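Local coordinates for isochorismatase family protein (PDB 2A67) that is assigned to the isochorismatase family and is probably a hydrolase, although its substrate has not been established, at residues Ala38-Gln42 against His43-Ile47; Ile150-His153 against Glu154-Ala158. All coordinates share one frame; numbering follows the deposited sequence.

Interaction 1. Residues Ala38-Gln42 against His43-Ile47; sequences AVYRQ and HHAPI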
ATOM      1  N   ALA D  38      15.426   2.804 -22.605  1.00 28.99           N
ATOM      2  CA  ALA D  38      16.531   2.560 -23.511  1.00 30.28           C
ATOM      3  C   ALA D  38      17.470   1.463 -22.962  1.00 29.54           C
ATOM      4  O   ALA D  38      17.852   0.564 -23.697  1.00 30.11           O
ATOM      5  CB  ALA D  38      17.287   3.893 -23.832  1.00 31.49           C
ATOM      6  N   VAL D  39      17.734   1.458 -21.663  1.00 29.47           N
ATOM      7  CA  VAL D  39      18.586   0.381 -21.049  1.00 30.73           C
ATOM      8  C   VAL D  39      17.884  -0.994 -21.158  1.00 30.51           C
ATOM      9  O   VAL D  39      18.491  -2.005 -21.466  1.00 29.63           O
ATOM     10  CB  VAL D  39      18.855   0.678 -19.560  1.00 30.54           C
ATOM     11  CG1 VAL D  39      19.430  -0.526 -18.815  1.00 28.69           C
ATOM     12  CG2 VAL D  39      19.720   1.947 -19.360  1.00 33.21           C
ATOM     13  N   TYR D  40      16.582  -1.033 -20.902  1.00 29.44           N
ATOM     14  CA  TYR D  40      15.834  -2.286 -21.030  1.00 28.27           C
ATOM     15  C   TYR D  40      15.846  -2.815 -22.447  1.00 29.12           C
ATOM     16  O   TYR D  40      16.020  -4.025 -22.638  1.00 29.85           O
ATOM     17  CB  TYR D  40      14.398  -2.112 -20.473  1.00 26.88           C
ATOM     18  CG  TYR D  40      14.407  -2.275 -18.982  1.00 22.92           C
ATOM     19  CD1 TYR D  40      14.890  -1.254 -18.168  1.00 19.63           C
ATOM     20  CD2 TYR D  40      13.966  -3.455 -18.392  1.00 22.62           C
ATOM     21  CE1 TYR D  40      14.953  -1.390 -16.788  1.00 23.53           C
ATOM     22  CE2 TYR D  40      13.982  -3.597 -16.988  1.00 24.12           C
ATOM     23  CZ  TYR D  40      14.477  -2.567 -16.208  1.00 26.56           C
ATOM     24  OH  TYR D  40      14.528  -2.696 -14.835  1.00 26.96           O
ATOM     25  N   ARG D  41      15.740  -1.924 -23.434  1.00 29.54           N
ATOM     26  CA  ARG D  41      15.794  -2.335 -24.873  1.00 31.58           C
ATOM     27  C   ARG D  41      17.133  -2.932 -25.249  1.00 33.41           C
ATOM     28  O   ARG D  41      17.194  -4.009 -25.853  1.00 33.47           O
ATOM     29  CB  ARG D  41      15.486  -1.163 -25.805  1.00 31.58           C
ATOM     30  CG  ARG D  41      14.000  -0.659 -25.680  1.00 32.45           C
ATOM     31  CD  ARG D  41      13.484   0.015 -26.974  1.00 31.84           C
ATOM     32  NE  ARG D  41      12.244   0.699 -26.659  1.00 32.34           N
ATOM     33  CZ  ARG D  41      11.119   0.086 -26.300  1.00 29.57           C
ATOM     34  NH1 ARG D  41      11.034  -1.251 -26.301  1.00 31.54           N
ATOM     35  NH2 ARG D  41      10.063   0.808 -25.993  1.00 32.00           N
ATOM     36  N   GLN D  42      18.199  -2.245 -24.840  1.00 34.84           N
ATOM     37  CA  GLN D  42      19.578  -2.734 -25.000  1.00 36.91           C
ATOM     38  C   GLN D  42      19.779  -4.139 -24.438  1.00 36.50           C
ATOM     39  O   GLN D  42      20.516  -4.954 -25.026  1.00 36.76           O
ATOM     40  CB  GLN D  42      20.536  -1.869 -24.191  1.00 37.38           C
ATOM     41  CG  GLN D  42      20.705  -0.375 -24.484  1.00 39.38           C
ATOM     42  CD  GLN D  42      21.510   0.299 -23.313  1.00 41.89           C
ATOM     43  OE1 GLN D  42      22.361  -0.356 -22.658  1.00 46.82           O
ATOM     44  NE2 GLN D  42      21.223   1.590 -23.041  1.00 44.56           N
ATOM     45  N   HIS D  43      19.205  -4.418 -23.266  1.00 35.79           N
ATOM     46  CA  HIS D  43      19.344  -5.749 -22.659  1.00 36.29           C
ATOM     47  C   HIS D  43      18.286  -6.754 -23.147  1.00 36.89           C
ATOM     48  O   HIS D  43      18.318  -7.896 -22.735  1.00 37.28           O
ATOM     49  CB  HIS D  43      19.353  -5.691 -21.114  1.00 36.53           C
ATOM     50  CG  HIS D  43      20.552  -4.991 -20.515  1.00 37.53           C
ATOM     51  ND1 HIS D  43      21.633  -5.672 -19.972  1.00 39.45           N
ATOM     52  CD2 HIS D  43      20.839  -3.670 -20.377  1.00 37.11           C
ATOM     53  CE1 HIS D  43      22.512  -4.798 -19.505  1.00 37.72           C
ATOM     54  NE2 HIS D  43      22.064  -3.577 -19.752  1.00 38.48           N
ATOM     55  N   HIS D  44      17.367  -6.324 -24.024  1.00 37.55           N
ATOM     56  CA  HIS D  44      16.188  -7.115 -24.455  1.00 37.78           C
ATOM     57  C   HIS D  44      15.386  -7.595 -23.239  1.00 37.00           C
ATOM     58  O   HIS D  44      15.016  -8.779 -23.146  1.00 36.77           O
ATOM     59  CB  HIS D  44      16.567  -8.286 -25.382  1.00 39.90           C
ATOM     60  CG  HIS D  44      17.461  -7.896 -26.520  1.00 42.26           C
ATOM     61  ND1 HIS D  44      18.831  -8.050 -26.478  1.00 47.39           N
ATOM     62  CD2 HIS D  44      17.181  -7.338 -27.724  1.00 46.66           C
ATOM     63  CE1 HIS D  44      19.355  -7.618 -27.612  1.00 48.31           C
ATOM     64  NE2 HIS D  44      18.375  -7.170 -28.381  1.00 46.23           N
ATOM     65  N   ALA D  45      15.168  -6.667 -22.293  1.00 33.86           N
ATOM     66  CA  ALA D  45      14.489  -6.975 -21.053  1.00 31.51           C
ATOM     67  C   ALA D  45      13.045  -6.414 -21.193  1.00 30.07           C
ATOM     68  O   ALA D  45      12.848  -5.385 -21.840  1.00 28.26           O
ATOM     69  CB  ALA D  45      15.192  -6.352 -19.849  1.00 29.67           C
ATOM     70  N   PRO D  46      12.071  -7.121 -20.618  1.00 29.60           N
ATOM     71  CA  PRO D  46      10.649  -6.742 -20.822  1.00 29.18           C
ATOM     72  C   PRO D  46      10.273  -5.358 -20.248  1.00 28.30           C
ATOM     73  O   PRO D  46      10.675  -5.012 -19.140  1.00 27.23           O
ATOM     74  CB  PRO D  46       9.879  -7.849 -20.103  1.00 30.70           C
ATOM     75  CG  PRO D  46      10.835  -8.896 -19.682  1.00 30.17           C
ATOM     76  CD  PRO D  46      12.235  -8.321 -19.750  1.00 29.93           C
ATOM     77  N   ILE D  47       9.476  -4.592 -20.997  1.00 27.31           N
ATOM     78  CA  ILE D  47       8.995  -3.298 -20.578  1.00 26.20           C
ATOM     79  C   ILE D  47       7.448  -3.420 -20.641  1.00 26.55           C
ATOM     80  O   ILE D  47       6.898  -3.867 -21.654  1.00 27.07           O
ATOM     81  CB  ILE D  47       9.417  -2.133 -21.507  1.00 25.05           C
ATOM     82  CG1 ILE D  47      10.980  -2.055 -21.620  1.00 27.95           C
ATOM     83  CG2 ILE D  47       8.641  -0.809 -21.049  1.00 26.63           C
ATOM     84  CD1 ILE D  47      11.479  -1.221 -22.782  1.00 26.02           C
TER

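Interaction 2. Residues Ile150-His153 against Glu154-Ala158; sequences IQHH and EAIWA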
ATOM      1  N   ILE D 150       5.299  13.127  -2.527  1.00 30.53           N
ATOM      2  CA  ILE D 150       6.413  12.370  -3.086  1.00 30.49           C
ATOM      3  C   ILE D 150       7.467  12.051  -2.046  1.00 31.61           C
ATOM      4  O   ILE D 150       7.898  10.898  -1.946  1.00 31.83           O
ATOM      5  CB  ILE D 150       7.038  13.072  -4.295  1.00 30.82           C
ATOM      6  CG1 ILE D 150       6.111  12.951  -5.500  1.00 28.57           C
ATOM      7  CG2 ILE D 150       8.391  12.411  -4.660  1.00 30.06           C
ATOM      8  CD1 ILE D 150       6.305  14.005  -6.554  1.00 28.75           C
ATOM      9  N   GLN D 151       7.910  13.058  -1.294  1.00 31.45           N
ATOM     10  CA  GLN D 151       8.858  12.840  -0.197  1.00 33.76           C
ATOM     11  C   GLN D 151       8.362  11.760   0.801  1.00 31.94           C
ATOM     12  O   GLN D 151       9.088  10.810   1.184  1.00 30.54           O
ATOM     13  CB  GLN D 151       9.132  14.185   0.494  1.00 33.75           C
ATOM     14  CG  GLN D 151       9.955  14.155   1.755  1.00 37.98           C
ATOM     15  CD  GLN D 151      10.030  15.563   2.435  1.00 40.57           C
ATOM     16  OE1 GLN D 151       8.997  16.183   2.828  1.00 44.41           O
ATOM     17  NE2 GLN D 151      11.284  16.080   2.564  1.00 48.88           N
ATOM     18  N   HIS D 152       7.120  11.925   1.233  1.00 28.63           N
ATOM     19  CA  HIS D 152       6.502  11.016   2.188  1.00 27.77           C
ATOM     20  C   HIS D 152       6.506   9.555   1.722  1.00 26.43           C
ATOM     21  O   HIS D 152       6.930   8.701   2.466  1.00 27.32           O
ATOM     22  CB  HIS D 152       5.055  11.467   2.469  1.00 26.48           C
ATOM     23  CG  HIS D 152       4.306  10.601   3.443  1.00 26.27           C
ATOM     24  ND1 HIS D 152       4.687  10.439   4.761  1.00 23.89           N
ATOM     25  CD2 HIS D 152       3.151   9.899   3.293  1.00 25.57           C
ATOM     26  CE1 HIS D 152       3.779   9.699   5.389  1.00 25.04           C
ATOM     27  NE2 HIS D 152       2.852   9.342   4.510  1.00 23.97           N
ATOM     28  N   HIS D 153       6.003   9.285   0.526  1.00 26.05           N
ATOM     29  CA  HIS D 153       5.793   7.914   0.083  1.00 26.35           C
ATOM     30  C   HIS D 153       7.119   7.254  -0.309  1.00 26.64           C
ATOM     31  O   HIS D 153       7.356   6.092  -0.012  1.00 28.14           O
ATOM     32  CB  HIS D 153       4.800   7.872  -1.081  1.00 25.45           C
ATOM     33  CG  HIS D 153       3.369   7.924  -0.628  1.00 27.49           C
ATOM     34  ND1 HIS D 153       2.727   9.107  -0.324  1.00 30.69           N
ATOM     35  CD2 HIS D 153       2.502   6.939  -0.320  1.00 24.74           C
ATOM     36  CE1 HIS D 153       1.514   8.846   0.150  1.00 27.15           C
ATOM     37  NE2 HIS D 153       1.364   7.537   0.174  1.00 32.07           N
ATOM     38  N   GLU D 154       7.984   7.992  -0.989  1.00 27.53           N
ATOM     39  CA  GLU D 154       9.293   7.474  -1.367  1.00 29.55           C
ATOM     40  C   GLU D 154      10.107   7.103  -0.152  1.00 28.49           C
ATOM     41  O   GLU D 154      10.827   6.109  -0.160  1.00 28.37           O
ATOM     42  CB  GLU D 154      10.002   8.467  -2.316  1.00 30.56           C
ATOM     43  CG  GLU D 154       9.348   8.439  -3.682  1.00 31.99           C
ATOM     44  CD  GLU D 154      10.117   9.196  -4.803  1.00 33.90           C
ATOM     45  OE1 GLU D 154      11.139   9.790  -4.479  1.00 34.76           O
ATOM     46  OE2 GLU D 154       9.613   9.250  -5.981  1.00 38.49           O
ATOM     47  N   ALA D 155       9.973   7.872   0.929  1.00 28.13           N
ATOM     48  CA  ALA D 155      10.665   7.498   2.186  1.00 28.17           C
ATOM     49  C   ALA D 155      10.093   6.225   2.806  1.00 27.69           C
ATOM     50  O   ALA D 155      10.829   5.424   3.406  1.00 25.85           O
ATOM     51  CB  ALA D 155      10.628   8.639   3.205  1.00 30.12           C
ATOM     52  N   ILE D 156       8.781   6.025   2.684  1.00 26.56           N
ATOM     53  CA  ILE D 156       8.197   4.753   3.152  1.00 25.08           C
ATOM     54  C   ILE D 156       8.707   3.550   2.316  1.00 25.26           C
ATOM     55  O   ILE D 156       9.003   2.492   2.850  1.00 25.25           O
ATOM     56  CB  ILE D 156       6.667   4.772   3.048  1.00 24.79           C
ATOM     57  CG1 ILE D 156       6.055   5.847   3.983  1.00 24.82           C
ATOM     58  CG2 ILE D 156       6.087   3.365   3.374  1.00 23.33           C
ATOM     59  CD1 ILE D 156       4.556   6.050   3.693  1.00 24.01           C
ATOM     60  N   TRP D 157       8.773   3.704   1.003  1.00 25.07           N
ATOM     61  CA  TRP D 157       9.150   2.600   0.142  1.00 24.80           C
ATOM     62  C   TRP D 157      10.639   2.193   0.308  1.00 25.53           C
ATOM     63  O   TRP D 157      10.947   1.012   0.260  1.00 25.92           O
ATOM     64  CB  TRP D 157       8.942   2.963  -1.314  1.00 24.81           C
ATOM     65  CG  TRP D 157       7.507   3.457  -1.644  1.00 24.77           C
ATOM     66  CD1 TRP D 157       6.304   3.146  -1.003  1.00 26.74           C
ATOM     67  CD2 TRP D 157       7.176   4.271  -2.749  1.00 23.33           C
ATOM     68  NE1 TRP D 157       5.249   3.806  -1.648  1.00 23.65           N
ATOM     69  CE2 TRP D 157       5.754   4.455  -2.746  1.00 22.95           C
ATOM     70  CE3 TRP D 157       7.947   4.881  -3.755  1.00 25.40           C
ATOM     71  CZ2 TRP D 157       5.091   5.264  -3.684  1.00 26.24           C
ATOM     72  CZ3 TRP D 157       7.296   5.673  -4.718  1.00 26.26           C
ATOM     73  CH2 TRP D 157       5.828   5.850  -4.668  1.00 26.31           C
ATOM     74  N   ALA D 158      11.511   3.158   0.506  1.00 25.79           N
ATOM     75  CA  ALA D 158      12.976   2.890   0.526  1.00 27.10           C
ATOM     76  C   ALA D 158      13.288   1.853   1.571  1.00 28.23           C
ATOM     77  O   ALA D 158      12.982   2.042   2.760  1.00 28.59           O
ATOM     78  CB  ALA D 158      13.741   4.164   0.804  1.00 26.51           C
TER

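Interaction 1. Residues Ala38-Gln42 against His43-Ile47
Tyr-40 meets Ala-45 and Ile-47 where helix 26-42 ends in a Schellman motif and the chain turns into strand 47-52, the last step of a beta-alpha-beta crossover from strand 5-10. Two backbone bonds define the motif. Ala-45 N reaches back to Tyr-40 O at 2.8 Å, almost straight at 177°, while His-44 N binds Arg-41 O at 3.0 Å from above the carbonyl plane. His-44, itself the donor of the second bond, has a positive phi of 54°, which turns the chain back under the final turn.

The reversal brings the chain back along the tyrosine. The methyl of Ala-45 lies 3.5 Å from Tyr-40 CD2, and Ile-47 CG1 packs against Tyr-40 CB at 3.6 Å, one residue touching the ring and the other its root. The phenol end looks inward, where Tyr-40 OH is hydrogen-bonded to Glu-105 and Arg-5. Ile-47 continues past the tyrosine to Arg-41: with CG1 anti to its carbonyl carbon (chi1 -58°) and the branch extended beyond it, Ile-47 sets CD1 over one face of the guanidinium, 3.5 Å from Arg-41 NH1; the two side chains cross at about a right angle. Salt bridges to Asp-71 and Asp-76 hold the arginine head in place.

On the exposed side, His-43 lies alongside Val-39 and points the same way. Its CD2 stands 3.8 Å from Val-39 CG1, so the valine methyl borders the imidazole. Val-39 O receives the backbone N of His-43 as a helical bond of 3.1 Å and also meets the imidazole edge in its plane, 3.1 Å from His-43 CD2.

Interaction 2. Residues Ile150-His153 against Glu154-Ala158
Trp-157 lies over the backbone and CB of His-153, one turn earlier near the end of helix 146-157, the helix that links strands 128-137 and 163-164 in a beta-alpha-beta unit. With CG anti to the carbonyl carbon (chi1 -54°), the indole of Trp-157 folds back toward the preceding turn, and His-153 O comes to lie over one of its faces, 3.1 Å from Trp-157 CG. The same oxygen accepts the backbone N of Trp-157 at 3.0 Å. Farther out on the indole, Trp-157 CZ2 touches His-153 CB at 3.7 Å, and Trp-157 NE1 is bound by Asp-116 of helix 111-125.

His-152 and Ile-156 form the next pair round the helix. The imidazole of His-152, placed opposite its own backbone nitrogen by a chi1 of 180°, offers a face to the extended isoleucine branch. Ile-156 CD1 sits 4.1 Å from the ring centroid in a CH-pi contact, displaced toward the NE2 side, where the His-152 NE2 to Ile-156 CD1 distance is 3.8 Å.

Glu-154 runs side by side with Ile-150, extended beyond CG, so that Ile-150 CG2 stands over one face of its carboxylate, 3.6 Å from Glu-154 OE2. Glu-154 OE2 is also hydrogen-bonded to Thr-136.

The histidines face the second subunit. The two copies of His-153 meet with their planes at about 25°, and each also meets His-152 of the other chain. Because His-153 ND1 donates to Ile-149 O, that nitrogen must carry a proton. Adding a second proton to both facing His-153 rings would probably be unfavourable, which suggests that at least one of the pair is neutral.

Interactions 1 and 2 both concern the C-terminal part of a helix in a parallel-sheet alpha/beta fold, but on different helices; the contacts, 26 Å apart between centres, do not touch. Residues 38-47 include the helix end and its passage into the next strand: backbone capping dominates, with a buried tyrosine and isoleucine inside and histidines at the surface. Residues 150-158 keep regular helical bonding through Ala-158, and aromatic and histidine rings set the character of the contact. Its histidines are buried and meet the second subunit, whereas no other chain of the assembly reaches interaction 1. Charged groups differ too: an arginine paired with aspartates in one, a glutamate bonded to a threonine in the other.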